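Local coordinates for protein UL37 (Suid herpesvirus 1, PDB 4K70) that serves as an inner tegument protein of the herpesvirus particle and probably helps to control the trafficking of viral particles inside infected cells, at residues L52-Y57 / T108-R113; D102-L107 / L112-E117; A11-D16 / W46-R51; E29-A34 / A66-N71. One frame throughout, in Å; residues are numbered along the deposited sequence.

Contact 1. Residues L52-Y57 / T108-R113; sequences LACRAY and TEAGLR. With NA (sodium ion), chain L.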
loop_
_atom_site.group_PDB
_atom_site.type_symbol
_atom_site.label_atom_id
_atom_site.label_comp_id
_atom_site.label_asym_id
_atom_site.label_seq_id
_atom_site.Cartn_x
_atom_site.Cartn_y
_atom_site.Cartn_z
ATOM N N LEU A 52 32.928 17.737 -13.140
ATOM C CA LEU A 52 34.051 16.883 -12.772
ATOM C C LEU A 52 34.064 15.559 -13.538
ATOM O O LEU A 52 35.127 15.007 -13.855
ATOM C CB LEU A 52 34.022 16.607 -11.264
ATOM C CG LEU A 52 34.421 17.772 -10.362
ATOM C CD1 LEU A 52 33.988 17.485 -8.941
ATOM C CD2 LEU A 52 35.920 17.977 -10.428
ATOM N N ALA A 53 32.881 15.030 -13.823
ATOM C CA ALA A 53 32.808 13.806 -14.603
ATOM C C ALA A 53 33.182 14.103 -16.053
ATOM O O ALA A 53 33.960 13.372 -16.663
ATOM C CB ALA A 53 31.426 13.185 -14.505
ATOM N N CYS A 54 32.632 15.182 -16.600
ATOM C CA CYS A 54 32.947 15.585 -17.961
ATOM C C CYS A 54 34.432 15.866 -18.116
ATOM O O CYS A 54 35.036 15.498 -19.118
ATOM C CB CYS A 54 32.127 16.808 -18.372
ATOM S SG CYS A 54 30.418 16.380 -18.764
ATOM N N ARG A 55 35.024 16.500 -17.112
ATOM C CA ARG A 55 36.451 16.773 -17.149
ATOM C C ARG A 55 37.256 15.489 -17.012
ATOM O O ARG A 55 38.335 15.362 -17.592
ATOM C CB ARG A 55 36.864 17.766 -16.064
ATOM C CG ARG A 55 38.189 17.389 -15.435
ATOM C CD ARG A 55 39.118 18.583 -15.255
ATOM N NE ARG A 55 38.898 19.289 -13.995
ATOM C CZ ARG A 55 38.911 18.720 -12.792
ATOM N NH1 ARG A 55 39.118 17.414 -12.660
ATOM N NH2 ARG A 55 38.708 19.464 -11.711
ATOM N N ALA A 56 36.737 14.536 -16.249
ATOM C CA ALA A 56 37.405 13.245 -16.135
ATOM C C ALA A 56 37.538 12.543 -17.501
ATOM O O ALA A 56 38.570 11.935 -17.799
ATOM C CB ALA A 56 36.684 12.353 -15.142
ATOM N N TYR A 57 36.499 12.625 -18.327
ATOM C CA TYR A 57 36.533 11.973 -19.630
ATOM C C TYR A 57 37.480 12.707 -20.570
ATOM O O TYR A 57 38.246 12.081 -21.294
ATOM C CB TYR A 57 35.137 11.883 -20.251
ATOM C CG TYR A 57 35.161 11.334 -21.662
ATOM C CD1 TYR A 57 35.485 10.004 -21.904
ATOM C CD2 TYR A 57 34.865 12.145 -22.747
ATOM C CE1 TYR A 57 35.518 9.494 -23.188
ATOM C CE2 TYR A 57 34.895 11.644 -24.043
ATOM C CZ TYR A 57 35.226 10.320 -24.258
ATOM O OH TYR A 57 35.259 9.814 -25.545
ATOM N N THR A 108 28.477 18.442 -24.202
ATOM C CA THR A 108 28.765 18.715 -25.611
ATOM C C THR A 108 30.243 19.037 -25.817
ATOM O O THR A 108 30.910 18.451 -26.675
ATOM C CB THR A 108 27.913 19.884 -26.149
ATOM O OG1 THR A 108 26.525 19.548 -26.053
ATOM C CG2 THR A 108 28.246 20.164 -27.621
ATOM N N GLU A 109 30.740 19.962 -25.008
ATOM C CA GLU A 109 32.133 20.387 -25.031
ATOM C C GLU A 109 33.081 19.218 -24.760
ATOM O O GLU A 109 34.166 19.143 -25.333
ATOM C CB GLU A 109 32.337 21.512 -24.011
ATOM C CG GLU A 109 33.776 21.802 -23.662
ATOM C CD GLU A 109 33.907 22.840 -22.562
ATOM O OE1 GLU A 109 33.499 22.552 -21.413
ATOM O OE2 GLU A 109 34.420 23.941 -22.852
ATOM N N ALA A 110 32.662 18.293 -23.902
ATOM C CA ALA A 110 33.445 17.083 -23.664
ATOM C C ALA A 110 33.246 16.083 -24.802
ATOM O O ALA A 110 33.874 15.023 -24.825
ATOM C CB ALA A 110 33.068 16.448 -22.330
ATOM N N GLY A 111 32.369 16.423 -25.744
ATOM C CA GLY A 111 32.071 15.539 -26.865
ATOM C C GLY A 111 31.320 14.276 -26.462
ATOM O O GLY A 111 31.575 13.194 -26.990
ATOM N N LEU A 112 30.396 14.408 -25.512
ATOM C CA LEU A 112 29.587 13.274 -25.068
ATOM C C LEU A 112 28.116 13.571 -25.313
ATOM O O LEU A 112 27.759 14.675 -25.707
ATOM C CB LEU A 112 29.809 12.990 -23.580
ATOM C CG LEU A 112 31.172 12.493 -23.093
ATOM C CD1 LEU A 112 31.221 12.499 -21.575
ATOM C CD2 LEU A 112 31.488 11.106 -23.621
ATOM N N ARG A 113 27.261 12.588 -25.068
ATOM C CA ARG A 113 25.843 12.727 -25.379
ATOM C C ARG A 113 25.034 13.280 -24.212
ATOM O O ARG A 113 25.388 13.071 -23.053
ATOM C CB ARG A 113 25.270 11.366 -25.770
ATOM C CG ARG A 113 26.011 10.673 -26.919
ATOM C CD ARG A 113 25.514 9.237 -27.078
ATOM N NE ARG A 113 25.876 8.394 -25.938
ATOM C CZ ARG A 113 25.173 7.344 -25.522
ATOM N NH1 ARG A 113 24.044 7.000 -26.140
ATOM N NH2 ARG A 113 25.596 6.639 -24.481
HETATM NA NA NA L . 34.707 25.181 -24.836
#
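The aromatic ring of Tyr-57 is met on one face by Leu-112 and at its edge by Ala-110. Leu-112 CD2 sits 3.8 Å from the Tyr-57 ring centroid and 24° off the ring normal, a CH-pi contact displaced toward the CE2 rim. In the plane of the ring, the backbone O of Ala-110 approaches Tyr-57 CE2 at 3.6 Å, so the slightly positive aromatic C-H edge faces a carbonyl oxygen. The ring arrives there because Tyr-57 carries CG anti to its backbone N (chi1 174°), which swings it off helix 39-60 toward the end of helix 101-109, which is closed by a Schellman motif: Gly-111 takes a positive phi of 69°, readily adopted without a side chain, and its N bonds to Thr-108 O at 2.7 Å. The reversal turns Leu-112 back against Tyr-57 of helix 39-60 and Ala-69 of helix 63-78. One turn before Tyr-57 the backbones come closest, with 5.9 Å between the CA atoms of Cys-54 and Ala-110. Small side chains suit this close approach: Cys-54 CB meets Ala-110 CB at 4.1 Å. At the outer side of the contact, Glu-109 divides its carboxylate between two positive partners: OE2 binds a sodium ion at 2.4 Å, while OE1 forms a salt bridge with Arg-51. Tyr-57 and Leu-112 both also touch Arg-457 of helix 438-458.

Contact 2. Residues D102-L107 / L112-E117; sequences DTTAAL and LRTSAE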
loop_
_atom_site.group_PDB
_atom_site.type_symbol
_atom_site.label_atom_id
_atom_site.label_comp_id
_atom_site.label_asym_id
_atom_site.label_seq_id
_atom_site.Cartn_x
_atom_site.Cartn_y
_atom_site.Cartn_z
ATOM N N ASP A 102 23.776 24.295 -18.639
ATOM C CA ASP A 102 25.184 23.979 -18.376
ATOM C C ASP A 102 25.487 22.511 -18.516
ATOM O O ASP A 102 26.631 22.129 -18.780
ATOM C CB ASP A 102 25.660 24.454 -16.994
ATOM C CG ASP A 102 27.184 24.311 -16.821
ATOM O OD1 ASP A 102 27.936 24.677 -17.754
ATOM O OD2 ASP A 102 27.636 23.814 -15.768
ATOM N N THR A 103 24.466 21.681 -18.313
ATOM C CA THR A 103 24.640 20.250 -18.409
ATOM C C THR A 103 24.912 19.867 -19.858
ATOM O O THR A 103 25.817 19.085 -20.146
ATOM C CB THR A 103 23.381 19.509 -17.899
ATOM O OG1 THR A 103 23.185 19.814 -16.513
ATOM C CG2 THR A 103 23.533 18.007 -18.075
ATOM N N THR A 104 24.105 20.416 -20.761
ATOM C CA THR A 104 24.294 20.211 -22.192
ATOM C C THR A 104 25.641 20.777 -22.647
ATOM O O THR A 104 26.389 20.111 -23.366
ATOM C CB THR A 104 23.174 20.897 -22.992
ATOM O OG1 THR A 104 21.912 20.325 -22.623
ATOM C CG2 THR A 104 23.401 20.733 -24.514
ATOM N N ALA A 105 25.949 21.998 -22.211
ATOM C CA ALA A 105 27.184 22.666 -22.612
ATOM C C ALA A 105 28.404 21.851 -22.188
ATOM O O ALA A 105 29.353 21.692 -22.957
ATOM C CB ALA A 105 27.242 24.089 -22.042
ATOM N N ALA A 106 28.361 21.291 -20.984
ATOM C CA ALA A 106 29.496 20.519 -20.483
ATOM C C ALA A 106 29.661 19.188 -21.201
ATOM O O ALA A 106 30.776 18.793 -21.558
ATOM C CB ALA A 106 29.386 20.304 -18.980
ATOM N N LEU A 107 28.552 18.483 -21.398
ATOM C CA LEU A 107 28.588 17.211 -22.102
ATOM C C LEU A 107 29.001 17.400 -23.566
ATOM O O LEU A 107 29.785 16.621 -24.098
ATOM C CB LEU A 107 27.230 16.500 -22.006
ATOM C CG LEU A 107 26.894 15.914 -20.628
ATOM C CD1 LEU A 107 25.408 15.557 -20.524
ATOM C CD2 LEU A 107 27.764 14.702 -20.317
ATOM N N LEU A 112 30.396 14.408 -25.512
ATOM C CA LEU A 112 29.587 13.274 -25.068
ATOM C C LEU A 112 28.116 13.571 -25.313
ATOM O O LEU A 112 27.759 14.675 -25.707
ATOM C CB LEU A 112 29.809 12.990 -23.580
ATOM C CG LEU A 112 31.172 12.493 -23.093
ATOM C CD1 LEU A 112 31.221 12.499 -21.575
ATOM C CD2 LEU A 112 31.488 11.106 -23.621
ATOM N N ARG A 113 27.261 12.588 -25.068
ATOM C CA ARG A 113 25.843 12.727 -25.379
ATOM C C ARG A 113 25.034 13.280 -24.212
ATOM O O ARG A 113 25.388 13.071 -23.053
ATOM C CB ARG A 113 25.270 11.366 -25.770
ATOM C CG ARG A 113 26.011 10.673 -26.919
ATOM C CD ARG A 113 25.514 9.237 -27.078
ATOM N NE ARG A 113 25.876 8.394 -25.938
ATOM C CZ ARG A 113 25.173 7.344 -25.522
ATOM N NH1 ARG A 113 24.044 7.000 -26.140
ATOM N NH2 ARG A 113 25.596 6.639 -24.481
ATOM N N THR A 114 23.945 13.979 -24.525
ATOM C CA THR A 114 22.960 14.319 -23.514
ATOM C C THR A 114 21.829 13.294 -23.527
ATOM O O THR A 114 20.921 13.337 -22.692
ATOM C CB THR A 114 22.362 15.704 -23.759
ATOM O OG1 THR A 114 21.613 15.690 -24.980
ATOM C CG2 THR A 114 23.467 16.754 -23.826
ATOM N N SER A 115 21.906 12.354 -24.461
ATOM C CA SER A 115 20.752 11.536 -24.812
ATOM C C SER A 115 20.786 10.084 -24.335
ATOM O O SER A 115 20.001 9.269 -24.819
ATOM C CB SER A 115 20.585 11.540 -26.333
ATOM O OG SER A 115 21.642 10.794 -26.905
ATOM N N ALA A 116 21.681 9.746 -23.411
ATOM C CA ALA A 116 21.720 8.387 -22.870
ATOM C C ALA A 116 20.412 8.039 -22.145
ATOM O O ALA A 116 19.670 8.933 -21.732
ATOM C CB ALA A 116 22.908 8.207 -21.941
ATOM N N GLU A 117 20.133 6.742 -22.014
ATOM C CA GLU A 117 18.897 6.277 -21.391
ATOM C C GLU A 117 18.819 6.677 -19.917
ATOM O O GLU A 117 17.731 6.812 -19.371
ATOM C CB GLU A 117 18.699 4.765 -21.599
ATOM C CG GLU A 117 18.490 4.409 -23.075
ATOM C CD GLU A 117 18.186 2.934 -23.322
ATOM O OE1 GLU A 117 17.250 2.397 -22.704
ATOM O OE2 GLU A 117 18.880 2.307 -24.149
#
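The Schellman motif that ends helix 101-109 joins Leu-107 to Leu-112 by its 6→1 hydrogen bond, from the N-H after the reversal back to a carbonyl of the last turn. Leu-112 N donates to Leu-107 O over 2.7 Å, nearly straight at 166°. The hydrophobic pairing expected of this motif accompanies it, Leu-107 CD2 lying 4.2 Å from Leu-112 CB. Beyond the turn the chain runs back along the helix and passes over Leu-107, whose CD1 comes within 3.5 Å of Arg-113 O and 4.0 Å of Thr-114 CG2. The Thr-114 methyl, CG2, continues onto the previous helical turn, reaching Thr-104 CA at 3.9 Å and Thr-104 CG2 at 4.0 Å, the two threonine side chains lying obliquely across one another. Thr-114 places OG1 between its backbone N and carbonyl carbon (chi1 66°), which sends the methyl to the helix and leaves the hydroxyl to hydrogen-bond with Asp-121, a sodium ligand. Threonine suits the position because one branch is an apolar methyl and the other a hydroxyl. Arg-113 points from the helix and forms salt bridges with Glu-450 and Glu-70, tying the loop to helices 438-458 and 63-78. One backbone hydrogen bond crosses between the segments and, with that of Gly-111 to Thr-108, closes the turn; methyl packing lays the loop on the helix, while Arg-113 and the Thr-114 hydroxyl turn to partners beyond it.

Contact 3. Residues A11-D16 / W46-R51; sequences ALEEAD and WARALR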
loop_
_atom_site.group_PDB
_atom_site.type_symbol
_atom_site.label_atom_id
_atom_site.label_comp_id
_atom_site.label_asym_id
_atom_site.label_seq_id
_atom_site.Cartn_x
_atom_site.Cartn_y
_atom_site.Cartn_z
ATOM N N ALA A 11 36.313 12.868 -4.113
ATOM C CA ALA A 11 37.296 12.002 -4.758
ATOM C C ALA A 11 37.826 12.545 -6.091
ATOM O O ALA A 11 39.031 12.491 -6.352
ATOM C CB ALA A 11 36.724 10.601 -4.942
ATOM N N LEU A 12 36.947 13.090 -6.906
ATOM C CA LEU A 12 37.334 13.646 -8.189
ATOM C C LEU A 12 38.034 14.957 -8.017
ATOM O O LEU A 12 38.631 15.475 -8.942
ATOM C CB LEU A 12 36.155 13.801 -9.128
ATOM C CG LEU A 12 35.561 12.512 -9.670
ATOM C CD1 LEU A 12 34.362 12.803 -10.540
ATOM C CD2 LEU A 12 36.601 11.697 -10.411
ATOM N N GLU A 13 37.951 15.477 -6.812
ATOM C CA GLU A 13 38.492 16.773 -6.486
ATOM C C GLU A 13 39.786 16.596 -5.719
ATOM O O GLU A 13 40.174 17.415 -4.907
ATOM C CB GLU A 13 37.511 17.576 -5.701
ATOM C CG GLU A 13 36.980 18.754 -6.454
ATOM C CD GLU A 13 35.898 19.479 -5.696
ATOM O OE1 GLU A 13 35.563 19.080 -4.589
ATOM O OE2 GLU A 13 35.377 20.459 -6.192
ATOM N N GLU A 14 40.422 15.467 -5.973
ATOM C CA GLU A 14 41.714 15.138 -5.426
ATOM C C GLU A 14 42.725 15.068 -6.569
ATOM O O GLU A 14 43.784 14.507 -6.435
ATOM C CB GLU A 14 41.628 13.878 -4.566
ATOM C CG GLU A 14 40.611 14.014 -3.428
ATOM C CD GLU A 14 40.788 13.029 -2.259
ATOM O OE1 GLU A 14 41.107 13.459 -1.128
ATOM O OE2 GLU A 14 40.604 11.816 -2.460
ATOM N N ALA A 15 42.366 15.661 -7.695
ATOM C CA ALA A 15 43.225 15.760 -8.871
ATOM C C ALA A 15 43.668 14.408 -9.467
ATOM O O ALA A 15 42.853 13.529 -9.655
ATOM C CB ALA A 15 44.411 16.649 -8.561
ATOM N N ASP A 16 44.954 14.225 -9.721
ATOM C CA ASP A 16 45.437 12.939 -10.212
ATOM C C ASP A 16 45.058 12.525 -11.633
ATOM O O ASP A 16 44.864 11.366 -11.897
ATOM C CB ASP A 16 44.979 11.856 -9.240
ATOM C CG ASP A 16 46.110 11.365 -8.343
ATOM O OD1 ASP A 16 45.872 11.004 -7.174
ATOM O OD2 ASP A 16 47.249 11.357 -8.825
ATOM N N TRP A 46 25.075 19.078 -8.171
ATOM C CA TRP A 46 24.933 18.551 -9.524
ATOM C C TRP A 46 25.939 19.124 -10.530
ATOM O O TRP A 46 26.630 18.371 -11.224
ATOM C CB TRP A 46 23.520 18.752 -10.075
ATOM C CG TRP A 46 23.487 18.398 -11.531
ATOM C CD1 TRP A 46 23.549 19.254 -12.582
ATOM C CD2 TRP A 46 23.457 17.081 -12.083
ATOM N NE1 TRP A 46 23.538 18.560 -13.763
ATOM C CE2 TRP A 46 23.481 17.217 -13.486
ATOM C CE3 TRP A 46 23.399 15.794 -11.531
ATOM C CZ2 TRP A 46 23.442 16.116 -14.348
ATOM C CZ3 TRP A 46 23.363 14.702 -12.381
ATOM C CH2 TRP A 46 23.385 14.871 -13.780
ATOM N N ALA A 47 25.997 20.450 -10.621
ATOM C CA ALA A 47 26.804 21.118 -11.642
ATOM C C ALA A 47 28.285 20.770 -11.498
ATOM O O ALA A 47 28.959 20.465 -12.487
ATOM C CB ALA A 47 26.582 22.616 -11.596
ATOM N N ARG A 48 28.773 20.792 -10.259
ATOM C CA ARG A 48 30.145 20.402 -9.946
ATOM C C ARG A 48 30.380 18.931 -10.260
ATOM O O ARG A 48 31.405 18.568 -10.831
ATOM C CB ARG A 48 30.455 20.642 -8.458
ATOM C CG ARG A 48 30.368 22.093 -7.992
ATOM C CD ARG A 48 30.210 22.172 -6.455
ATOM N NE ARG A 48 31.357 21.592 -5.753
ATOM C CZ ARG A 48 31.390 21.314 -4.449
ATOM N NH1 ARG A 48 30.332 21.552 -3.680
ATOM N NH2 ARG A 48 32.486 20.790 -3.911
ATOM N N ALA A 49 29.448 18.070 -9.857
ATOM C CA ALA A 49 29.599 16.649 -10.140
ATOM C C ALA A 49 29.648 16.404 -11.651
ATOM O O ALA A 49 30.516 15.693 -12.141
ATOM C CB ALA A 49 28.485 15.830 -9.491
ATOM N N LEU A 50 28.725 17.008 -12.389
ATOM C CA LEU A 50 28.690 16.806 -13.831
ATOM C C LEU A 50 29.965 17.337 -14.491
ATOM O O LEU A 50 30.541 16.688 -15.364
ATOM C CB LEU A 50 27.469 17.490 -14.446
ATOM C CG LEU A 50 27.440 17.288 -15.956
ATOM C CD1 LEU A 50 27.058 15.831 -16.281
ATOM C CD2 LEU A 50 26.509 18.289 -16.622
ATOM N N ARG A 51 30.389 18.525 -14.070
ATOM C CA ARG A 51 31.599 19.150 -14.597
ATOM C C ARG A 51 32.836 18.301 -14.336
ATOM O O ARG A 51 33.683 18.153 -15.206
ATOM C CB ARG A 51 31.778 20.545 -13.997
ATOM C CG ARG A 51 31.003 21.608 -14.719
ATOM C CD ARG A 51 31.729 22.011 -15.982
ATOM N NE ARG A 51 30.903 22.831 -16.860
ATOM C CZ ARG A 51 31.276 23.198 -18.079
ATOM N NH1 ARG A 51 32.459 22.814 -18.540
ATOM N NH2 ARG A 51 30.476 23.945 -18.836
#
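An off-staggered chi1 of -112° followed by an extended chain carries the carboxylate of Glu-13 toward Arg-48, which reaches back with CG anti to its carbonyl carbon and a bend at chi3 of 62°. The two side chains cross at about a right angle. Glu-13 OE1 lies 3.6 Å from Arg-48 NH2, at the guanidinium edge and close to its plane. Glu-13 OE2 is almost as near, 3.7 Å from the same NH2, but the carboxylate and guanidinium planes stand 31° apart. The pair is therefore a loose salt bridge resting on charge attraction, and no hydrogen bond spans the contact. In the fold it connects the turn following helix 4-12 to the outer side of helix 39-60, within the all-helical bundle at this end of the chain. Long, flexible, charged side chains fit such an exposed place, since their ends can span from this turn to helix 39-60 while the two segments share little other contact. Arg-10, on helix 4-12, joins the cluster through a long, weak ion pair with Glu-13 OE1, so one carboxylate serves two arginines and probably softens the effect of their like charges. Nearby, Ala-49 packs on Met-5 and Val-9, and the Arg-48 side chain also touches Val-9.

Contact 4. Residues E29-A34 / A66-N71; sequences EFFMAA and AVLAEN
Two helical turns, one near the end of helix 20-32 and one within helix 63-78, face each other with Phe-31 and Leu-68 closest, their CA atoms 8.2 Å apart. Such a spacing suits bulky apolar residues, and two phenylalanines from one helix meet a valine and a leucine from the other: apolar helix-helix packing in the N-terminal bundle. A chi1 of 174°, with CG opposite the backbone N, sends the Phe-30 ring across to helix 63-78; there CD2 of Phe-30 touches Leu-68 CD1 at 3.5 Å, the side chains of Phe-30 and Leu-68 crossing at about a right angle. Phe-31 uses the far point of its ring instead. Its CZ approaches Val-67 CG1 at 3.8 Å, obliquely, and Leu-68 CB at 4.2 Å, with the backbone N of Leu-68 near the ring plane at the edge. The same helical turn secures its own polar side chain: Asn-71 ND2 donates to Val-67 O over 2.9 Å at 161°, in the carbonyl plane and on a lone pair. Asn-71 N binds the same oxygen, so two N-H groups of one residue grip a single buried carbonyl. Around this core, Phe-30 and Leu-68 both touch Leu-8 of helix 4-12, Phe-30 makes a cation-pi contact with Arg-79, and Val-67 meets Ala-454 of helix 438-458. The interface itself is held by apolar packing, without a hydrogen bond across it; its cohesion comes from burying hydrocarbon, while the Asn-71 side-chain NH2 finds an acceptor inside its own helix.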
loop_
_atom_site.group_PDB
_atom_site.type_symbol
_atom_site.label_atom_id
_atom_site.label_comp_id
_atom_site.label_asym_id
_atom_site.label_seq_id
_atom_site.Cartn_x
_atom_site.Cartn_y
_atom_site.Cartn_z
ATOM N N GLU A 29 33.985 3.258 -7.648
ATOM C CA GLU A 29 33.453 3.249 -6.286
ATOM C C GLU A 29 32.064 3.875 -6.234
ATOM O O GLU A 29 31.174 3.384 -5.531
ATOM C CB GLU A 29 34.400 3.970 -5.327
ATOM C CG GLU A 29 35.664 3.186 -5.027
ATOM C CD GLU A 29 36.822 4.074 -4.616
ATOM O OE1 GLU A 29 36.568 5.190 -4.106
ATOM O OE2 GLU A 29 37.985 3.655 -4.814
ATOM N N PHE A 30 31.882 4.957 -6.984
ATOM C CA PHE A 30 30.576 5.589 -7.074
ATOM C C PHE A 30 29.584 4.610 -7.686
ATOM O O PHE A 30 28.451 4.487 -7.215
ATOM C CB PHE A 30 30.654 6.871 -7.892
ATOM C CG PHE A 30 29.321 7.511 -8.142
ATOM C CD1 PHE A 30 28.663 8.192 -7.131
ATOM C CD2 PHE A 30 28.730 7.439 -9.392
ATOM C CE1 PHE A 30 27.430 8.788 -7.363
ATOM C CE2 PHE A 30 27.502 8.029 -9.630
ATOM C CZ PHE A 30 26.850 8.708 -8.614
ATOM N N PHE A 31 30.026 3.896 -8.719
ATOM C CA PHE A 31 29.195 2.893 -9.375
ATOM C C PHE A 31 28.624 1.874 -8.383
ATOM O O PHE A 31 27.555 1.310 -8.612
ATOM C CB PHE A 31 29.980 2.178 -10.485
ATOM C CG PHE A 31 30.179 3.008 -11.727
ATOM C CD1 PHE A 31 29.430 4.153 -11.941
ATOM C CD2 PHE A 31 31.109 2.633 -12.689
ATOM C CE1 PHE A 31 29.606 4.920 -13.094
ATOM C CE2 PHE A 31 31.294 3.393 -13.845
ATOM C CZ PHE A 31 30.542 4.535 -14.047
ATOM N N MET A 32 29.325 1.651 -7.275
ATOM C CA MET A 32 28.893 0.653 -6.298
ATOM C C MET A 32 28.516 1.221 -4.920
ATOM O O MET A 32 28.201 0.469 -3.996
ATOM C CB MET A 32 29.956 -0.436 -6.153
ATOM C CG MET A 32 30.075 -1.327 -7.379
ATOM S SD MET A 32 31.309 -2.620 -7.181
ATOM C CE MET A 32 32.813 -1.655 -7.297
ATOM N N ALA A 33 28.526 2.542 -4.798
ATOM C CA ALA A 33 28.236 3.195 -3.524
ATOM C C ALA A 33 26.834 2.892 -2.995
ATOM O O ALA A 33 25.938 2.496 -3.741
ATOM C CB ALA A 33 28.454 4.696 -3.633
ATOM N N ALA A 34 26.654 3.078 -1.691
ATOM C CA ALA A 34 25.387 2.769 -1.049
ATOM C C ALA A 34 24.770 4.017 -0.430
ATOM O O ALA A 34 23.642 3.986 0.066
ATOM C CB ALA A 34 25.586 1.699 0.004
ATOM N N ALA A 66 33.167 8.165 -19.293
ATOM C CA ALA A 66 32.154 8.415 -20.306
ATOM C C ALA A 66 30.790 8.025 -19.752
ATOM O O ALA A 66 29.830 8.800 -19.818
ATOM C CB ALA A 66 32.461 7.619 -21.561
ATOM N N VAL A 67 30.727 6.813 -19.211
ATOM C CA VAL A 67 29.509 6.262 -18.615
ATOM C C VAL A 67 29.001 7.119 -17.460
ATOM O O VAL A 67 27.809 7.458 -17.394
ATOM C CB VAL A 67 29.745 4.823 -18.112
ATOM C CG1 VAL A 67 28.579 4.346 -17.241
ATOM C CG2 VAL A 67 29.961 3.883 -19.290
ATOM N N LEU A 68 29.910 7.475 -16.559
ATOM C CA LEU A 68 29.559 8.332 -15.436
ATOM C C LEU A 68 28.904 9.619 -15.930
ATOM O O LEU A 68 27.766 9.919 -15.569
ATOM C CB LEU A 68 30.791 8.651 -14.587
ATOM C CG LEU A 68 30.614 9.641 -13.430
ATOM C CD1 LEU A 68 29.709 9.058 -12.341
ATOM C CD2 LEU A 68 31.964 10.031 -12.854
ATOM N N ALA A 69 29.617 10.373 -16.764
ATOM C CA ALA A 69 29.136 11.677 -17.213
ATOM C C ALA A 69 27.808 11.586 -17.942
ATOM O O ALA A 69 26.891 12.372 -17.683
ATOM C CB ALA A 69 30.167 12.338 -18.099
ATOM N N GLU A 70 27.715 10.638 -18.872
ATOM C CA GLU A 70 26.509 10.475 -19.675
ATOM C C GLU A 70 25.290 9.950 -18.885
ATOM O O GLU A 70 24.141 10.276 -19.221
ATOM C CB GLU A 70 26.795 9.580 -20.888
ATOM C CG GLU A 70 27.545 10.305 -22.013
ATOM C CD GLU A 70 27.689 9.466 -23.288
ATOM O OE1 GLU A 70 27.829 8.230 -23.192
ATOM O OE2 GLU A 70 27.665 10.060 -24.390
ATOM N N ASN A 71 25.537 9.152 -17.846
ATOM C CA ASN A 71 24.442 8.574 -17.051
ATOM C C ASN A 71 24.332 9.062 -15.598
ATOM O O ASN A 71 23.603 8.477 -14.779
ATOM C CB ASN A 71 24.530 7.054 -17.084
ATOM C CG ASN A 71 24.525 6.511 -18.494
ATOM O OD1 ASN A 71 23.468 6.268 -19.080
ATOM N ND2 ASN A 71 25.716 6.328 -19.056
#

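All four contacts belong to one helical bundle at one end of the elongated N-terminal half of UL37, in the part of the chain that matches the herpesvirus UL37 family. Contacts 1 and 2 are neighbours, their centres 8 Å apart, and share Leu-112 and the end of helix 101-109. Contacts 1 and 3 both use helix 39-60, their centres 12 Å apart, while contact 4, also 12 Å from contact 3, brings in helices 20-32 and 63-78. Along the chain contact 3 closes before contacts 1 and 2 open, whereas contact 4 interleaves with contacts 1 and 3. Arg-51 bridges to Asp-102 and Ala-53 packs on Leu-68, so segments distant in sequence are knitted together.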